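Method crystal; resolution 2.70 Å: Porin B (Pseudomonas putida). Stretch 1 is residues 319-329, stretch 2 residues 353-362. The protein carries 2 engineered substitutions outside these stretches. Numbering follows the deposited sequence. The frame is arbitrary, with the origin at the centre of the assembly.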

# COMPACT_ATOMS: atom_id res chain seq x y z
N HIS A 319 10.97 -0.16 -12.16
CA HIS A 319 11.15 -1.61 -12.03
C HIS A 319 11.84 -2.26 -13.21
O HIS A 319 11.80 -1.73 -14.32
CB HIS A 319 9.80 -2.28 -11.82
CG HIS A 319 8.98 -1.61 -10.77
ND1 HIS A 319 9.19 -1.83 -9.42
CD2 HIS A 319 8.00 -0.68 -10.85
CE1 HIS A 319 8.35 -1.09 -8.72
NE2 HIS A 319 7.61 -0.39 -9.57
N ASP A 320 12.47 -3.41 -12.97
CA ASP A 320 13.26 -4.04 -14.00
C ASP A 320 12.40 -4.43 -15.21
O ASP A 320 11.38 -5.12 -15.06
CB ASP A 320 14.10 -5.22 -13.46
CG ASP A 320 13.26 -6.43 -13.05
OD1 ASP A 320 13.02 -7.30 -13.93
OD2 ASP A 320 12.87 -6.53 -11.86
N LYS A 321 12.80 -3.95 -16.39
CA LYS A 321 12.12 -4.24 -17.65
C LYS A 321 12.06 -5.73 -17.96
O LYS A 321 11.18 -6.18 -18.69
CB LYS A 321 12.79 -3.53 -18.83
CG LYS A 321 12.72 -1.99 -18.82
CD LYS A 321 11.33 -1.44 -19.20
CE LYS A 321 11.40 -0.31 -20.25
NZ LYS A 321 12.18 0.90 -19.86
N ALA A 322 13.00 -6.50 -17.43
CA ALA A 322 13.04 -7.93 -17.72
C ALA A 322 11.79 -8.67 -17.26
O ALA A 322 11.19 -9.42 -18.05
CB ALA A 322 14.31 -8.58 -17.15
N THR A 323 11.39 -8.45 -16.01
CA THR A 323 10.41 -9.32 -15.36
C THR A 323 9.12 -8.66 -14.83
O THR A 323 8.13 -9.35 -14.59
CB THR A 323 11.06 -10.07 -14.19
OG1 THR A 323 11.39 -9.15 -13.14
CG2 THR A 323 12.31 -10.80 -14.65
N ASN A 324 9.13 -7.35 -14.66
CA ASN A 324 8.04 -6.64 -14.00
C ASN A 324 6.99 -6.11 -14.97
O ASN A 324 7.32 -5.44 -15.95
CB ASN A 324 8.63 -5.49 -13.20
CG ASN A 324 7.90 -5.27 -11.90
OD1 ASN A 324 8.05 -6.07 -10.97
ND2 ASN A 324 7.12 -4.19 -11.82
N VAL A 325 5.71 -6.39 -14.70
CA VAL A 325 4.62 -5.99 -15.59
C VAL A 325 4.48 -4.47 -15.63
O VAL A 325 4.45 -3.86 -16.71
CB VAL A 325 3.26 -6.59 -15.19
CG1 VAL A 325 2.18 -6.06 -16.08
CG2 VAL A 325 3.29 -8.10 -15.24
N VAL A 326 4.38 -3.86 -14.45
CA VAL A 326 4.48 -2.41 -14.32
C VAL A 326 5.93 -1.95 -14.52
O VAL A 326 6.83 -2.34 -13.78
CB VAL A 326 4.01 -1.92 -12.98
CG1 VAL A 326 4.19 -0.41 -12.89
CG2 VAL A 326 2.56 -2.33 -12.77
N ASP A 327 6.12 -1.13 -15.54
CA ASP A 327 7.41 -0.64 -15.99
C ASP A 327 7.92 0.41 -15.00
O ASP A 327 9.04 0.33 -14.48
CB ASP A 327 7.18 0.01 -17.36
CG ASP A 327 8.44 0.24 -18.12
OD1 ASP A 327 9.46 0.64 -17.51
OD2 ASP A 327 8.42 0.04 -19.35
N ASN A 328 7.07 1.41 -14.77
CA ASN A 328 7.38 2.57 -13.96
C ASN A 328 6.05 3.18 -13.52
O ASN A 328 5.02 2.91 -14.13
CB ASN A 328 8.21 3.58 -14.77
CG ASN A 328 7.44 4.21 -15.94
OD1 ASN A 328 6.46 4.93 -15.74
ND2 ASN A 328 7.90 3.96 -17.17
N TYR A 329 6.06 4.00 -12.47
CA TYR A 329 4.84 4.62 -11.98
C TYR A 329 5.11 5.99 -11.37
O TYR A 329 6.15 6.21 -10.77
CB TYR A 329 4.17 3.70 -10.96
CG TYR A 329 3.49 4.36 -9.79
CD1 TYR A 329 4.19 4.65 -8.63
CD2 TYR A 329 2.13 4.63 -9.81
CE1 TYR A 329 3.55 5.23 -7.53
CE2 TYR A 329 1.48 5.20 -8.72
CZ TYR A 329 2.19 5.50 -7.58
OH TYR A 329 1.56 6.08 -6.50
N ALA A 353 -2.32 9.60 -10.43
CA ALA A 353 -1.29 8.59 -10.59
C ALA A 353 -1.28 8.08 -12.00
O ALA A 353 -2.31 8.00 -12.65
CB ALA A 353 -1.52 7.44 -9.64
N ARG A 354 -0.09 7.74 -12.48
CA ARG A 354 0.09 7.15 -13.79
C ARG A 354 0.80 5.82 -13.57
O ARG A 354 1.79 5.75 -12.86
CB ARG A 354 0.94 8.07 -14.66
CG ARG A 354 1.40 7.46 -15.95
CD ARG A 354 2.36 8.37 -16.68
NE ARG A 354 2.84 7.70 -17.88
CZ ARG A 354 4.01 7.07 -17.97
NH1 ARG A 354 4.82 7.05 -16.93
NH2 ARG A 354 4.36 6.47 -19.10
N ILE A 355 0.26 4.76 -14.16
CA ILE A 355 0.83 3.42 -14.04
C ILE A 355 1.12 2.87 -15.42
O ILE A 355 0.20 2.48 -16.16
CB ILE A 355 -0.14 2.48 -13.33
CG1 ILE A 355 -0.53 3.07 -11.97
CG2 ILE A 355 0.47 1.10 -13.19
CD1 ILE A 355 -1.80 2.47 -11.37
N HIS A 356 2.39 2.82 -15.78
CA HIS A 356 2.76 2.37 -17.12
C HIS A 356 3.14 0.88 -17.19
O HIS A 356 3.85 0.38 -16.32
CB HIS A 356 3.88 3.23 -17.68
CG HIS A 356 4.33 2.81 -19.04
ND1 HIS A 356 5.48 2.08 -19.25
CD2 HIS A 356 3.79 3.02 -20.27
CE1 HIS A 356 5.63 1.86 -20.55
NE2 HIS A 356 4.61 2.42 -21.18
N VAL A 357 2.65 0.19 -18.22
CA VAL A 357 2.96 -1.22 -18.42
C VAL A 357 4.11 -1.42 -19.38
O VAL A 357 4.10 -0.91 -20.50
CB VAL A 357 1.76 -2.01 -18.97
CG1 VAL A 357 2.09 -3.50 -19.00
CG2 VAL A 357 0.50 -1.77 -18.15
N ASN A 358 5.10 -2.18 -18.92
CA ASN A 358 6.20 -2.72 -19.71
C ASN A 358 5.79 -3.08 -21.12
O ASN A 358 4.98 -3.99 -21.33
CB ASN A 358 6.69 -3.98 -19.00
CG ASN A 358 7.98 -4.51 -19.55
OD1 ASN A 358 8.21 -4.49 -20.75
ND2 ASN A 358 8.83 -5.01 -18.66
N ASP A 359 6.37 -2.38 -22.09
CA ASP A 359 5.99 -2.51 -23.48
C ASP A 359 6.09 -3.95 -24.03
O ASP A 359 5.32 -4.35 -24.90
CB ASP A 359 6.83 -1.56 -24.34
CG ASP A 359 6.19 -1.29 -25.68
OD1 ASP A 359 4.97 -1.03 -25.71
OD2 ASP A 359 6.91 -1.34 -26.70
N ASP A 360 7.04 -4.73 -23.53
CA ASP A 360 7.20 -6.09 -24.02
C ASP A 360 5.99 -6.93 -23.62
O ASP A 360 5.64 -7.89 -24.31
CB ASP A 360 8.50 -6.72 -23.50
CG ASP A 360 9.74 -5.98 -23.99
OD1 ASP A 360 9.75 -5.54 -25.16
OD2 ASP A 360 10.70 -5.83 -23.19
N VAL A 361 5.34 -6.57 -22.52
CA VAL A 361 4.14 -7.28 -22.10
C VAL A 361 3.07 -7.09 -23.17
O VAL A 361 2.37 -8.03 -23.54
CB VAL A 361 3.62 -6.76 -20.76
CG1 VAL A 361 2.22 -7.36 -20.43
CG2 VAL A 361 4.63 -7.05 -19.68
N LYS A 362 2.97 -5.87 -23.67
CA LYS A 362 2.03 -5.54 -24.72
C LYS A 362 2.44 -6.21 -26.03
O LYS A 362 1.60 -6.78 -26.73
CB LYS A 362 1.92 -4.03 -24.89
CG LYS A 362 1.09 -3.58 -26.08
CD LYS A 362 1.79 -2.44 -26.82
CE LYS A 362 1.33 -2.33 -28.27
NZ LYS A 362 2.28 -1.53 -29.11
O HOH W 1 6.75 5.31 -20.15

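The most concentrated polar contact between the two stretches is made by one side chain, that of Asn358. Its amide nitrogen ND2 donates to two backbone carbonyls of the loop that precedes the first strand: to Lys321 O at 2.6 Å and to Asn324 O at 3.1 Å. Asparagine suits this place because its terminal amide carries a donor NH2 group, with two hydrogens, and an acceptor oxygen on the same carbon. While ND2 serves the loop, OD1 turns to its own stretch and accepts from Asp360 N at 3.0 Å, capping the helix that follows. The first turn of a helix leaves backbone NH groups without carbonyl partners, and a short polar side chain at the N-cap can supply one. Asn358 thus ties the loop to the start of the helix, and it is the residue of the second stretch most covered by the first.

The backbone continues the join. Asn358 N donates to Val325 O (2.9 Å), Asp327 N to His356 O (2.8 Å), and His356 N to Asn328 O (3.1 Å). The last two bonds join strands 326-329 and 353-357, which run antiparallel with an angle of 153° between their directions; the first lies just beyond their ends. Beside these bonds lie close approaches of the kind expected in antiparallel sheet: Val326 CA sits 3.5 Å from His356 O, and Tyr329 CA 3.4 Å from Arg354 O, each a CA-H...O contact.

Polar side chains add a second layer. Asn328 OD1 accepts a weak hydrogen bond from Arg354 NH1 at 2.9 Å, the angle at the hydrogen being only 128°. The arginine is extended through its first three chi angles, all t, so a side chain that leaves its strand sideways still brings its guanidinium to Asn328. A water also bridges the two side chains, accepting from Arg354 NH2 at 2.9 Å and, weakly, from Asn328 ND2 at 3.5 Å. The closest approach of the Asp327 side chain to His356 is CB to ND1, 3.3 Å, at the edge of the imidazole ring. The carboxylate also forms a long salt bridge within its own stretch, Lys321 NZ to Asp327 OD1 at 3.6 Å.

Apolar packing completes the contact. Tyr329 and Ile355 are paired across the strands with their side chains on the same face of the sheet, and Tyr329 CD2 comes within 3.8 Å of Ile355 CG1, which approaches the ring at its edge. Tyr329 CE2 also reaches Ala353 CB at 3.9 Å, where the small methyl group offers a contact without much bulk. Tyrosine suits this place because its ring can pack against apolar groups while its OH is hydrogen-bonded elsewhere in the structure. Val326 CG1 touches Ile355 CG2 at 4.0 Å. At the other end, Val325 CG1 packs against Val357 CG1 (3.9 Å) and, more loosely, Val361 CG2 (4.5 Å), so that branched aliphatic groups carry the packing from the strand onto the helix. Altogether the two stretches bury 640 Å², counting both sides.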